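Local coordinates for F420-H2 Dependent Reductase A (Mycobacterium smegmatis str. MC2 155, PDB 3H96), which probably uses the deazaflavin coenzyme F420 for redox chemistry on quinone-like substrates, and belongs to the mycobacterial F420H2-dependent reductases that degrade aflatoxin, at residues A[38-43]-A[78-83]; A[63-68]-A[110-115]; A[70-75]-A[130-135]; A[98-103]-A[138-143]. All blocks are in the same frame, centred on the assembly; numbering follows the deposited sequence. Where two conformers were deposited one is given.

In the fold
Interaction 2 is the buried contact of the four: aromatic rings of strand 61-65 meet helix 105-118, almost entirely through carbon. Interaction 1 lies at the surface, where the loop after strand 32-38 meets helix 76-84 through one direct hydrogen bond and bridging waters. The other two are partly buried. Interaction 4 is backbone pairing of strands 94-103 and 137-142, and it shares the sheet with interaction 2, since 61-65 is the next strand beyond 137-142. Interaction 3 joins two loops through a single arginine, which also bonds to the turn at the end of interaction 2. Tyrosines of helix 76-84 tie interaction 1 to interactions 3 and 4.

Interaction 1: A[38-43]-A[78-83]; sequences VGRKTG and YYNLTT
One direct hydrogen bond joins the loop to the helix. The backbone N of Arg40 donates to Asn80 OD1 at 3.0 Å, with an N-H...O angle of 158°, and it comes in from above the amide plane. Asn80 CG stands anti to its own carbonyl carbon (chi1 -71°), which lays the amide against the backbone of Val38 and Gly39. At the other end of that amide ND2 bonds to His37 ND1, so both branches are held and the group is fixed in rotation. Within the loop, Gly43 N returns to Gly39 O at 2.8 Å and closes the bend.

Water carries the remaining polar links. One molecule bridges Val38 O, 2.6 Å away, and Asn80 O. A second takes the N-H of Val38 and reaches the same Asn80 O only weakly. A third connects Arg40 NH1 with Thr83 OG1.

Packing is left to the Arg40 side chain. It runs extended beside Tyr79, pointing the same way, with NE 3.5 Å from Tyr79 CB. The guanidinium lies 26° from parallel to the ring, and CG of Tyr79 sits over one of its faces near the rim. CD of Arg40 meanwhile passes Thr83 OG1 at 3.8 Å.

The arrangement is a β-hairpin loop, between strands 32-38 and 45-51, docked on the helix beside the sheet.

Interaction 2: A[63-68]-A[110-115]; sequences YVFASK and RIYSEQ
Phe65 is the tightly packed heart of this contact. Its ring is covered on one face by the aliphatic part of Gln115: CG lies 3.8 Å from the ring centroid in a CH-π contact, and CB of Gln115 comes within 3.4 Å of Phe65 CZ. Gln115 bends at chi2 (63°), which brings its amide to within 14° of parallel to the ring. Phe65 also presents its edge to the face of Tyr112 in an offset edge-to-face pair, with centroids 5.6 Å apart. Atom CD1 of Phe65 makes the nearest touch there, 3.6 Å from Tyr112 CD2. The phenol oxygen of Tyr112 is held elsewhere, by the carbonyl of Phe122.

Ile111 spans the gap between the two rings of the strand. Its CG2 reaches Phe65 CZ, while CD1 sits over the face of Tyr63, 3.8 Å from the ring centroid, as a second CH-π contact.

Past that methyl the packing gives way to water. Tyr63 OH is joined to Arg110 NH1 only through a water, which lies 2.9 Å from the hydroxyl; the guanidinium of Arg110 also forms a salt bridge with Asp107.

The axes of strand 63-65 and helix 110-115 pass 10.0 Å apart at -76°. It is a helix laid crosswise on an antiparallel sheet, consistent with the split β-barrel of PNPOX-like flavoproteins.

Interaction 3: A[70-75]-A[130-135]; sequences GAASNP and AGIRTI
Arg133 reaches from one loop into the curve of the other and spends its hydrogens on oxygens there. Its CG takes the crowded position between backbone N and carbonyl carbon (chi1 74°), and the chain then runs extended, carrying the guanidinium into the bend of 70-75.

Two nitrogens grip one acceptor side-on. NE donates to Ala71 O at 2.9 Å, and NH2 donates to the same oxygen at 2.7 Å. Both approaches lie in the carbonyl plane, and that of NH2 is along a lone pair. On the far side of the group, NH1 donates to Asn74 OD1 at 3.0 Å, rising somewhat above the plane of that amide, which stands at 90° to the guanidinium.

Outside the two loops, NH1 has a second acceptor in Ala66 O and NH2 one in Ser67 O. Five bonds from three nitrogens thus match the five N-H groups. The other branch of the Asn74 amide is engaged as well, ND2 being hydrogen-bonded to Tyr79 OH, so this second-shell tyrosine orients the oxygen offered to the arginine.

Ser73 O rests over the centre of one guanidinium face, 3.4 Å from Arg133 CZ, without bonding to NE. Beside the polar network, Ile132 CG2 packs on Ala72 O at 3.5 Å.

Every acceptor of these arginine bonds is an amide oxygen, three backbone and one side-chain, so the positive charge is met by dipoles. With so many bonds, the guanidinium should be held firmly in orientation and would likely remain protonated.

Interaction 4: A[98-103]-A[138-143]; sequences VGVTEV and LALTRT
Four backbone hydrogen bonds form the first shell, in two reciprocal pairs. Gly99 N donates to Thr141 O at 2.9 Å, and Thr141 N answers to Gly99 O along a nearly straight line of 173°. Two residues on, past the non-hydrogen-bonded pair Val100 and Leu140, Ala139 N gives to Thr101 O at 2.9 Å and Thr101 N to Ala139 O at 3.2 Å.

Next come the side chains. On the face of Val98, Val100 and Leu140, CG1 of Val98, anti to its backbone N, presses in to 3.4 Å from Leu140 CB. That methyl, in one of two deposited conformers, comes close to Thr141 N as well. CG2 of Val100 lies alongside Leu140 CD2 at 4.0 Å, and CD2 of Leu138 crosses the aliphatic CG of Glu102. The face of Thr101, Ala139 and Thr141 is more polar: a water donates to Ala139 O at 2.6 Å and is also hydrogen-bonded to both threonine hydroxyls.

The outer shell sets these groups in place. Helix 76-84 covers Leu138 through Trp77, Tyr78 and Leu81, and Tyr78 OH bonds the carboxylate of Glu102. Arg142 forms a salt bridge with Glu94. Strand 61-65 bonds to the other edge of 137-142, through Leu138 and Leu140.

The strands run at 155° to each other, a twisted antiparallel pair that places 137-142 between 94-103 and 61-65 within the antiparallel sheet.

Interaction 1: A[38-43]-A[78-83]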
loop_
_atom_site.group_PDB
_atom_site.type_symbol
_atom_site.label_atom_id
_atom_site.label_comp_id
_atom_site.label_asym_id
_atom_site.label_seq_id
_atom_site.Cartn_x
_atom_site.Cartn_y
_atom_site.Cartn_z
ATOM N N VAL A 38 0.785 -13.005 -2.656
ATOM C CA VAL A 38 0.395 -14.389 -2.604
ATOM C C VAL A 38 0.169 -14.780 -1.159
ATOM O O VAL A 38 0.972 -14.454 -0.277
ATOM C CB VAL A 38 1.465 -15.295 -3.286
ATOM C CG1 VAL A 38 2.516 -15.749 -2.290
ATOM C CG2 VAL A 38 0.813 -16.521 -3.947
ATOM N N GLY A 39 -0.944 -15.472 -0.921
ATOM C CA GLY A 39 -1.359 -15.807 0.457
ATOM C C GLY A 39 -0.313 -16.652 1.159
ATOM O O GLY A 39 0.062 -17.707 0.645
ATOM N N ARG A 40 0.198 -16.146 2.292
ATOM C CA ARG A 40 1.233 -16.814 3.015
ATOM C C ARG A 40 0.758 -18.166 3.564
ATOM O O ARG A 40 1.567 -18.994 3.899
ATOM C CB ARG A 40 1.754 -15.910 4.114
ATOM C CG ARG A 40 0.661 -15.530 5.148
ATOM C CD ARG A 40 1.287 -15.148 6.489
ATOM N NE ARG A 40 0.226 -14.960 7.486
ATOM C CZ ARG A 40 0.384 -15.124 8.796
ATOM N NH1 ARG A 40 1.582 -15.410 9.306
ATOM N NH2 ARG A 40 -0.663 -14.952 9.593
ATOM N N LYS A 41 -0.549 -18.414 3.572
ATOM C CA LYS A 41 -1.107 -19.689 4.015
ATOM C C LYS A 41 -1.753 -20.424 2.863
ATOM O O LYS A 41 -1.569 -21.610 2.757
ATOM C CB LYS A 41 -2.087 -19.495 5.195
ATOM C CG LYS A 41 -1.279 -19.048 6.448
ATOM C CD LYS A 41 -1.896 -19.476 7.820
ATOM C CE LYS A 41 -1.492 -20.945 8.259
ATOM N NZ LYS A 41 -2.002 -22.132 7.312
ATOM N N THR A 42 -2.382 -19.717 1.925
ATOM C CA THR A 42 -3.144 -20.426 0.864
ATOM C C THR A 42 -2.324 -20.635 -0.356
ATOM O O THR A 42 -2.591 -21.536 -1.104
ATOM C CB THR A 42 -4.349 -19.611 0.381
ATOM O OG1 THR A 42 -3.839 -18.359 -0.093
ATOM C CG2 THR A 42 -5.390 -19.447 1.579
ATOM N N GLY A 43 -1.355 -19.764 -0.599
ATOM C CA GLY A 43 -0.533 -19.924 -1.775
ATOM C C GLY A 43 -1.195 -19.286 -2.964
ATOM O O GLY A 43 -0.725 -19.488 -4.093
ATOM N N TYR A 78 -0.436 -7.487 3.949
ATOM C CA TYR A 78 0.696 -7.073 4.749
ATOM C C TYR A 78 1.551 -8.298 5.068
ATOM O O TYR A 78 2.747 -8.298 4.766
ATOM C CB TYR A 78 0.229 -6.324 6.016
ATOM C CG TYR A 78 1.313 -6.265 7.084
ATOM C CD1 TYR A 78 2.422 -5.438 6.938
ATOM C CD2 TYR A 78 1.241 -7.075 8.234
ATOM C CE1 TYR A 78 3.451 -5.453 7.874
ATOM C CE2 TYR A 78 2.281 -7.085 9.192
ATOM C CZ TYR A 78 3.360 -6.267 9.003
ATOM O OH TYR A 78 4.367 -6.236 9.920
ATOM N N TYR A 79 0.934 -9.365 5.615
ATOM C CA TYR A 79 1.646 -10.589 6.000
ATOM C C TYR A 79 2.141 -11.269 4.742
ATOM O O TYR A 79 3.198 -11.916 4.749
ATOM C CB TYR A 79 0.693 -11.544 6.762
ATOM C CG TYR A 79 0.312 -10.938 8.076
ATOM C CD1 TYR A 79 1.253 -10.853 9.127
ATOM C CD2 TYR A 79 -0.922 -10.399 8.258
ATOM C CE1 TYR A 79 0.918 -10.272 10.331
ATOM C CE2 TYR A 79 -1.280 -9.825 9.428
ATOM C CZ TYR A 79 -0.370 -9.770 10.469
ATOM O OH TYR A 79 -0.699 -9.144 11.621
ATOM N N ASN A 80 1.331 -11.211 3.677
ATOM C CA ASN A 80 1.740 -11.862 2.415
ATOM C C ASN A 80 3.038 -11.249 1.890
ATOM O O ASN A 80 3.979 -11.968 1.507
ATOM C CB ASN A 80 0.637 -11.671 1.393
ATOM C CG ASN A 80 -0.611 -12.525 1.720
ATOM O OD1 ASN A 80 -0.611 -13.300 2.654
ATOM N ND2 ASN A 80 -1.667 -12.332 0.974
ATOM N N LEU A 81 3.097 -9.912 1.863
ATOM C CA LEU A 81 4.306 -9.232 1.361
ATOM C C LEU A 81 5.558 -9.448 2.228
ATOM O O LEU A 81 6.609 -9.813 1.693
ATOM C CB LEU A 81 4.043 -7.744 1.143
ATOM C CG LEU A 81 3.053 -7.354 0.024
ATOM C CD1 LEU A 81 3.049 -5.802 -0.162
ATOM C CD2 LEU A 81 3.558 -8.023 -1.253
ATOM N N THR A 82 5.437 -9.291 3.557
ATOM C CA THR A 82 6.596 -9.371 4.429
ATOM C C THR A 82 7.059 -10.835 4.517
ATOM O O THR A 82 8.222 -11.103 4.839
ATOM C CB THR A 82 6.273 -8.890 5.827
ATOM O OG1 THR A 82 5.191 -9.689 6.379
ATOM C CG2 THR A 82 5.941 -7.339 5.829
ATOM N N THR A 83 6.138 -11.771 4.283
ATOM C CA THR A 83 6.514 -13.175 4.210
ATOM C C THR A 83 7.296 -13.477 2.937
ATOM O O THR A 83 8.372 -14.109 2.982
ATOM C CB THR A 83 5.319 -14.126 4.326
ATOM O OG1 THR A 83 4.779 -14.044 5.651
ATOM C CG2 THR A 83 5.804 -15.569 4.052
HETATM O O HOH W 1 3.241 -11.905 -1.432
HETATM O O HOH W 2 3.197 -14.724 1.044
HETATM O O HOH W 3 4.140 -16.189 7.430
#

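Interaction 2: A[63-68]-A[110-115]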
loop_
_atom_site.group_PDB
_atom_site.type_symbol
_atom_site.label_atom_id
_atom_site.label_comp_id
_atom_site.label_asym_id
_atom_site.label_seq_id
_atom_site.Cartn_x
_atom_site.Cartn_y
_atom_site.Cartn_z
ATOM N N TYR A 63 6.022 3.825 -0.683
ATOM C CA TYR A 63 5.582 3.368 0.628
ATOM C C TYR A 63 4.123 3.020 0.588
ATOM O O TYR A 63 3.346 3.799 0.038
ATOM C CB TYR A 63 5.788 4.510 1.638
ATOM C CG TYR A 63 7.214 4.822 1.814
ATOM C CD1 TYR A 63 8.067 3.882 2.387
ATOM C CD2 TYR A 63 7.748 6.039 1.382
ATOM C CE1 TYR A 63 9.414 4.165 2.575
ATOM C CE2 TYR A 63 9.077 6.309 1.542
ATOM C CZ TYR A 63 9.902 5.374 2.137
ATOM O OH TYR A 63 11.238 5.662 2.349
ATOM N N VAL A 64 3.732 1.840 1.129
ATOM C CA VAL A 64 2.303 1.529 1.231
ATOM C C VAL A 64 1.939 1.403 2.716
ATOM O O VAL A 64 2.826 1.248 3.563
ATOM C CB VAL A 64 1.886 0.281 0.444
ATOM C CG1 VAL A 64 2.131 0.505 -1.135
ATOM C CG2 VAL A 64 2.770 -0.872 0.813
ATOM N N PHE A 65 0.641 1.468 3.015
ATOM C CA PHE A 65 0.203 1.654 4.409
ATOM C C PHE A 65 -0.743 0.575 4.654
ATOM O O PHE A 65 -1.803 0.523 3.980
ATOM C CB PHE A 65 -0.524 3.034 4.544
ATOM C CG PHE A 65 0.390 4.180 4.238
ATOM C CD1 PHE A 65 1.249 4.728 5.258
ATOM C CD2 PHE A 65 0.561 4.602 2.926
ATOM C CE1 PHE A 65 2.175 5.694 4.954
ATOM C CE2 PHE A 65 1.512 5.610 2.622
ATOM C CZ PHE A 65 2.298 6.153 3.619
ATOM N N ALA A 66 -0.449 -0.280 5.622
ATOM C CA ALA A 66 -1.367 -1.405 5.900
ATOM C C ALA A 66 -2.533 -0.993 6.806
ATOM O O ALA A 66 -2.711 -1.545 7.903
ATOM C CB ALA A 66 -0.573 -2.608 6.479
ATOM N N SER A 67 -3.288 0.001 6.363
ATOM C CA SER A 67 -4.242 0.725 7.192
ATOM C C SER A 67 -5.581 -0.008 7.388
ATOM O O SER A 67 -6.178 0.021 8.480
ATOM C CB SER A 67 -4.483 2.093 6.526
ATOM O OG SER A 67 -4.769 1.943 5.145
ATOM N N LYS A 68 -6.036 -0.687 6.346
ATOM C CA LYS A 68 -7.309 -1.425 6.406
ATOM C C LYS A 68 -8.426 -0.574 7.067
ATOM O O LYS A 68 -9.160 -1.045 7.939
ATOM C CB LYS A 68 -7.142 -2.783 7.126
ATOM C CG LYS A 68 -8.348 -3.686 6.919
ATOM C CD LYS A 68 -7.964 -5.133 6.989
ATOM C CE LYS A 68 -8.337 -5.773 8.270
ATOM N NZ LYS A 68 -9.636 -6.475 8.120
ATOM N N ARG A 110 7.465 9.428 10.432
ATOM C CA ARG A 110 7.584 10.523 9.548
ATOM C C ARG A 110 6.883 10.279 8.230
ATOM O O ARG A 110 6.226 11.171 7.720
ATOM C CB ARG A 110 9.001 11.135 9.436
ATOM C CG ARG A 110 9.940 10.410 8.619
ATOM C CD ARG A 110 11.169 11.253 8.281
ATOM N NE ARG A 110 12.324 10.383 8.064
ATOM C CZ ARG A 110 12.443 9.539 7.043
ATOM N NH1 ARG A 110 11.484 9.456 6.141
ATOM N NH2 ARG A 110 13.530 8.777 6.926
ATOM N N ILE A 111 6.999 9.067 7.683
ATOM C CA ILE A 111 6.354 8.776 6.393
ATOM C C ILE A 111 4.815 8.741 6.612
ATOM O O ILE A 111 4.069 9.338 5.837
ATOM C CB ILE A 111 6.866 7.484 5.825
ATOM C CG1 ILE A 111 8.343 7.636 5.409
ATOM C CG2 ILE A 111 5.984 6.931 4.663
ATOM C CD1 ILE A 111 9.037 6.296 5.506
ATOM N N TYR A 112 4.369 8.108 7.710
ATOM C CA TYR A 112 2.960 8.139 8.009
ATOM C C TYR A 112 2.486 9.575 8.183
ATOM O O TYR A 112 1.434 9.911 7.673
ATOM C CB TYR A 112 2.613 7.337 9.280
ATOM C CG TYR A 112 1.161 6.909 9.253
ATOM C CD1 TYR A 112 0.141 7.782 9.684
ATOM C CD2 TYR A 112 0.802 5.639 8.745
ATOM C CE1 TYR A 112 -1.202 7.396 9.613
ATOM C CE2 TYR A 112 -0.523 5.218 8.693
ATOM C CZ TYR A 112 -1.520 6.143 9.142
ATOM O OH TYR A 112 -2.828 5.791 9.107
ATOM N N SER A 113 3.233 10.441 8.894
ATOM C CA SER A 113 2.770 11.833 9.033
ATOM C C SER A 113 2.599 12.550 7.722
ATOM O O SER A 113 1.699 13.308 7.607
ATOM C CB SER A 113 3.677 12.716 9.899
ATOM O OG SER A 113 3.918 11.983 11.062
ATOM N N GLU A 114 3.463 12.310 6.742
ATOM C CA GLU A 114 3.328 12.970 5.416
ATOM C C GLU A 114 2.080 12.447 4.714
ATOM O O GLU A 114 1.276 13.201 4.139
ATOM C CB GLU A 114 4.609 12.759 4.552
ATOM C CG GLU A 114 4.586 13.457 3.149
ATOM C CD GLU A 114 4.340 15.000 3.238
ATOM O OE1 GLU A 114 3.772 15.612 2.282
ATOM O OE2 GLU A 114 4.666 15.580 4.293
ATOM N N GLN A 115 1.873 11.140 4.789
ATOM C CA GLN A 115 0.652 10.595 4.188
ATOM C C GLN A 115 -0.617 11.199 4.820
ATOM O O GLN A 115 -1.554 11.610 4.106
ATOM C CB GLN A 115 0.621 9.076 4.338
ATOM C CG GLN A 115 -0.644 8.397 3.643
ATOM C CD GLN A 115 -0.733 8.554 2.112
ATOM O OE1 GLN A 115 -1.729 8.089 1.469
ATOM N NE2 GLN A 115 0.224 9.203 1.522
HETATM O O HOH W 4 11.784 8.446 3.020
#

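Interaction 3: A[70-75]-A[130-135]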
loop_
_atom_site.group_PDB
_atom_site.type_symbol
_atom_site.label_atom_id
_atom_site.label_comp_id
_atom_site.label_asym_id
_atom_site.label_seq_id
_atom_site.Cartn_x
_atom_site.Cartn_y
_atom_site.Cartn_z
ATOM N N GLY A 70 -8.402 1.474 9.351
ATOM C CA GLY A 70 -8.388 1.668 10.810
ATOM C C GLY A 70 -9.124 0.528 11.536
ATOM O O GLY A 70 -9.530 0.673 12.689
ATOM N N ALA A 71 -9.240 -0.610 10.872
ATOM C CA ALA A 71 -9.753 -1.809 11.529
ATOM C C ALA A 71 -8.778 -2.322 12.570
ATOM O O ALA A 71 -7.574 -1.983 12.604
ATOM C CB ALA A 71 -10.090 -2.946 10.492
ATOM N N ALA A 72 -9.292 -3.225 13.366
ATOM C CA ALA A 72 -8.550 -3.819 14.449
ATOM C C ALA A 72 -7.337 -4.620 14.050
ATOM O O ALA A 72 -6.329 -4.597 14.762
ATOM C CB ALA A 72 -9.494 -4.651 15.347
ATOM N N SER A 73 -7.407 -5.272 12.898
ATOM C CA SER A 73 -6.351 -6.185 12.453
ATOM C C SER A 73 -5.586 -5.638 11.224
ATOM O O SER A 73 -6.142 -4.890 10.459
ATOM C CB SER A 73 -6.961 -7.542 12.112
ATOM O OG SER A 73 -7.072 -8.300 13.318
ATOM N N ASN A 74 -4.313 -6.022 11.068
ATOM C CA ASN A 74 -3.625 -5.845 9.794
ATOM C C ASN A 74 -4.277 -6.614 8.642
ATOM O O ASN A 74 -4.814 -7.731 8.841
ATOM C CB ASN A 74 -2.207 -6.312 9.907
ATOM C CG ASN A 74 -1.420 -5.468 10.843
ATOM O OD1 ASN A 74 -1.512 -4.227 10.828
ATOM N ND2 ASN A 74 -0.623 -6.123 11.678
ATOM N N PRO A 75 -4.222 -6.032 7.439
ATOM C CA PRO A 75 -4.737 -6.729 6.231
ATOM C C PRO A 75 -3.897 -7.941 5.814
ATOM O O PRO A 75 -2.685 -7.993 6.081
ATOM C CB PRO A 75 -4.730 -5.632 5.151
ATOM C CG PRO A 75 -3.569 -4.698 5.577
ATOM C CD PRO A 75 -3.563 -4.748 7.132
ATOM N N ALA A 130 -5.366 3.171 17.968
ATOM C CA ALA A 130 -4.545 3.548 19.134
ATOM C C ALA A 130 -4.667 2.510 20.259
ATOM O O ALA A 130 -5.738 2.252 20.722
ATOM C CB ALA A 130 -4.988 4.911 19.633
ATOM N N GLY A 131 -3.565 1.890 20.670
ATOM C CA GLY A 131 -3.624 0.973 21.778
ATOM C C GLY A 131 -3.971 -0.425 21.294
ATOM O O GLY A 131 -3.965 -1.343 22.083
ATOM N N ILE A 132 -4.214 -0.584 19.983
ATOM C CA ILE A 132 -4.567 -1.888 19.401
ATOM C C ILE A 132 -3.479 -2.379 18.450
ATOM O O ILE A 132 -2.887 -3.475 18.620
ATOM C CB ILE A 132 -5.968 -1.810 18.703
ATOM C CG1 ILE A 132 -7.039 -1.337 19.718
ATOM C CG2 ILE A 132 -6.361 -3.165 18.006
ATOM C CD1 ILE A 132 -8.461 -1.034 19.094
ATOM N N ARG A 133 -3.169 -1.563 17.456
ATOM C CA ARG A 133 -2.071 -1.880 16.618
ATOM C C ARG A 133 -1.448 -0.596 16.042
ATOM O O ARG A 133 -2.129 0.451 15.960
ATOM C CB ARG A 133 -2.478 -2.864 15.497
ATOM C CG ARG A 133 -3.286 -2.286 14.415
ATOM C CD ARG A 133 -3.663 -3.281 13.250
ATOM N NE ARG A 133 -4.730 -2.582 12.555
ATOM C CZ ARG A 133 -4.635 -1.986 11.349
ATOM N NH1 ARG A 133 -3.548 -2.066 10.616
ATOM N NH2 ARG A 133 -5.680 -1.324 10.858
ATOM N N THR A 134 -0.152 -0.682 15.697
ATOM C CA THR A 134 0.524 0.381 14.941
ATOM C C THR A 134 0.407 -0.015 13.480
ATOM O O THR A 134 0.720 -1.173 13.125
ATOM C CB THR A 134 1.996 0.393 15.308
ATOM O OG1 THR A 134 2.078 0.885 16.650
ATOM C CG2 THR A 134 2.860 1.380 14.379
ATOM N N ILE A 135 -0.088 0.917 12.652
ATOM C CA ILE A 135 -0.372 0.687 11.198
ATOM C C ILE A 135 0.969 0.513 10.511
ATOM O O ILE A 135 1.825 1.436 10.556
ATOM C CB ILE A 135 -1.269 1.828 10.632
ATOM C CG1 ILE A 135 -2.678 1.629 11.230
ATOM C CG2 ILE A 135 -1.466 1.751 9.103
ATOM C CD1 ILE A 135 -3.626 2.831 10.976
#

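Interaction 4: A[98-103]-A[138-143]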
loop_
_atom_site.group_PDB
_atom_site.type_symbol
_atom_site.label_atom_id
_atom_site.label_comp_id
_atom_site.label_asym_id
_atom_site.label_seq_id
_atom_site.Cartn_x
_atom_site.Cartn_y
_atom_site.Cartn_z
ATOM N N VAL A 98 9.500 -5.857 -7.015
ATOM C CA VAL A 98 9.926 -5.054 -5.901
ATOM C C VAL A 98 10.450 -5.910 -4.743
ATOM O O VAL A 98 9.967 -7.059 -4.523
ATOM C CB VAL A 98 8.773 -4.137 -5.425
ATOM C CG1 VAL A 98 9.027 -3.709 -4.093
ATOM C CG2 VAL A 98 8.640 -2.875 -6.336
ATOM N N GLY A 99 11.444 -5.358 -4.031
ATOM C CA GLY A 99 11.880 -5.875 -2.719
ATOM C C GLY A 99 10.989 -5.226 -1.674
ATOM O O GLY A 99 10.640 -4.054 -1.791
ATOM N N VAL A 100 10.585 -6.001 -0.655
ATOM C CA VAL A 100 9.781 -5.473 0.451
ATOM C C VAL A 100 10.607 -5.316 1.748
ATOM O O VAL A 100 11.303 -6.233 2.145
ATOM C CB VAL A 100 8.609 -6.478 0.815
ATOM C CG1 VAL A 100 7.778 -5.922 1.972
ATOM C CG2 VAL A 100 7.705 -6.797 -0.435
ATOM N N THR A 101 10.511 -4.165 2.430
ATOM C CA THR A 101 11.109 -4.004 3.768
ATOM C C THR A 101 10.064 -3.240 4.598
ATOM O O THR A 101 9.248 -2.538 4.034
ATOM C CB THR A 101 12.458 -3.180 3.706
ATOM O OG1 THR A 101 12.237 -2.070 2.879
ATOM C CG2 THR A 101 13.617 -3.997 3.009
ATOM N N GLU A 102 10.048 -3.414 5.914
ATOM C CA GLU A 102 9.092 -2.749 6.753
ATOM C C GLU A 102 9.766 -1.531 7.346
ATOM O O GLU A 102 10.890 -1.642 7.827
ATOM C CB GLU A 102 8.616 -3.705 7.849
ATOM C CG GLU A 102 7.479 -3.041 8.576
ATOM C CD GLU A 102 6.526 -3.935 9.363
ATOM O OE1 GLU A 102 6.548 -5.186 9.251
ATOM O OE2 GLU A 102 5.723 -3.316 10.107
ATOM N N VAL A 103 9.107 -0.373 7.340
ATOM C CA VAL A 103 9.702 0.810 7.948
ATOM C C VAL A 103 9.208 0.894 9.398
ATOM O O VAL A 103 7.984 0.762 9.635
ATOM C CB VAL A 103 9.263 2.140 7.260
ATOM C CG1 VAL A 103 10.067 3.279 7.807
ATOM C CG2 VAL A 103 9.440 2.067 5.763
ATOM N N LEU A 138 5.152 -0.249 4.661
ATOM C CA LEU A 138 6.131 -1.021 3.933
ATOM C C LEU A 138 6.743 -0.167 2.793
ATOM O O LEU A 138 6.031 0.614 2.159
ATOM C CB LEU A 138 5.458 -2.252 3.291
ATOM C CG LEU A 138 4.744 -3.243 4.206
ATOM C CD1 LEU A 138 4.254 -4.396 3.327
ATOM C CD2 LEU A 138 5.709 -3.837 5.215
ATOM N N ALA A 139 8.034 -0.381 2.543
ATOM C CA ALA A 139 8.751 0.175 1.434
ATOM C C ALA A 139 8.834 -0.868 0.295
ATOM O O ALA A 139 9.370 -1.973 0.475
ATOM C CB ALA A 139 10.146 0.605 1.899
ATOM N N LEU A 140 8.311 -0.510 -0.878
ATOM C CA LEU A 140 8.393 -1.316 -2.058
ATOM C C LEU A 140 9.460 -0.729 -3.004
ATOM O O LEU A 140 9.279 0.335 -3.605
ATOM C CB LEU A 140 7.002 -1.405 -2.684
ATOM C CG LEU A 140 5.906 -1.764 -1.672
ATOM C CD1 LEU A 140 4.526 -1.851 -2.417
ATOM C CD2 LEU A 140 6.238 -3.164 -0.952
ATOM N N THR A 141 10.580 -1.438 -3.145
ATOM C CA THR A 141 11.717 -0.889 -3.863
ATOM C C THR A 141 11.920 -1.614 -5.191
ATOM O O THR A 141 12.118 -2.837 -5.195
ATOM C CB THR A 141 12.998 -1.022 -3.075
ATOM O OG1 THR A 141 12.827 -0.403 -1.801
ATOM C CG2 THR A 141 14.127 -0.343 -3.845
ATOM N N ARG A 142 11.906 -0.838 -6.277
ATOM C CA ARG A 142 12.014 -1.401 -7.607
ATOM C C ARG A 142 13.308 -2.179 -7.768
ATOM O O ARG A 142 14.374 -1.713 -7.446
ATOM C CB ARG A 142 11.923 -0.331 -8.701
ATOM C CG ARG A 142 11.809 -0.947 -10.116
ATOM C CD ARG A 142 11.534 0.162 -11.112
ATOM N NE ARG A 142 11.284 -0.414 -12.404
ATOM C CZ ARG A 142 10.539 0.149 -13.324
ATOM N NH1 ARG A 142 10.008 1.356 -13.128
ATOM N NH2 ARG A 142 10.390 -0.479 -14.464
ATOM N N THR A 143 13.224 -3.403 -8.232
ATOM C CA THR A 143 14.351 -4.158 -8.732
ATOM C C THR A 143 14.090 -4.528 -10.179
ATOM O O THR A 143 12.990 -4.408 -10.691
ATOM C CB THR A 143 14.568 -5.465 -8.016
ATOM O OG1 THR A 143 13.397 -6.266 -8.139
ATOM C CG2 THR A 143 14.912 -5.293 -6.620
HETATM O O HOH W 5 11.954 -2.366 0.059
#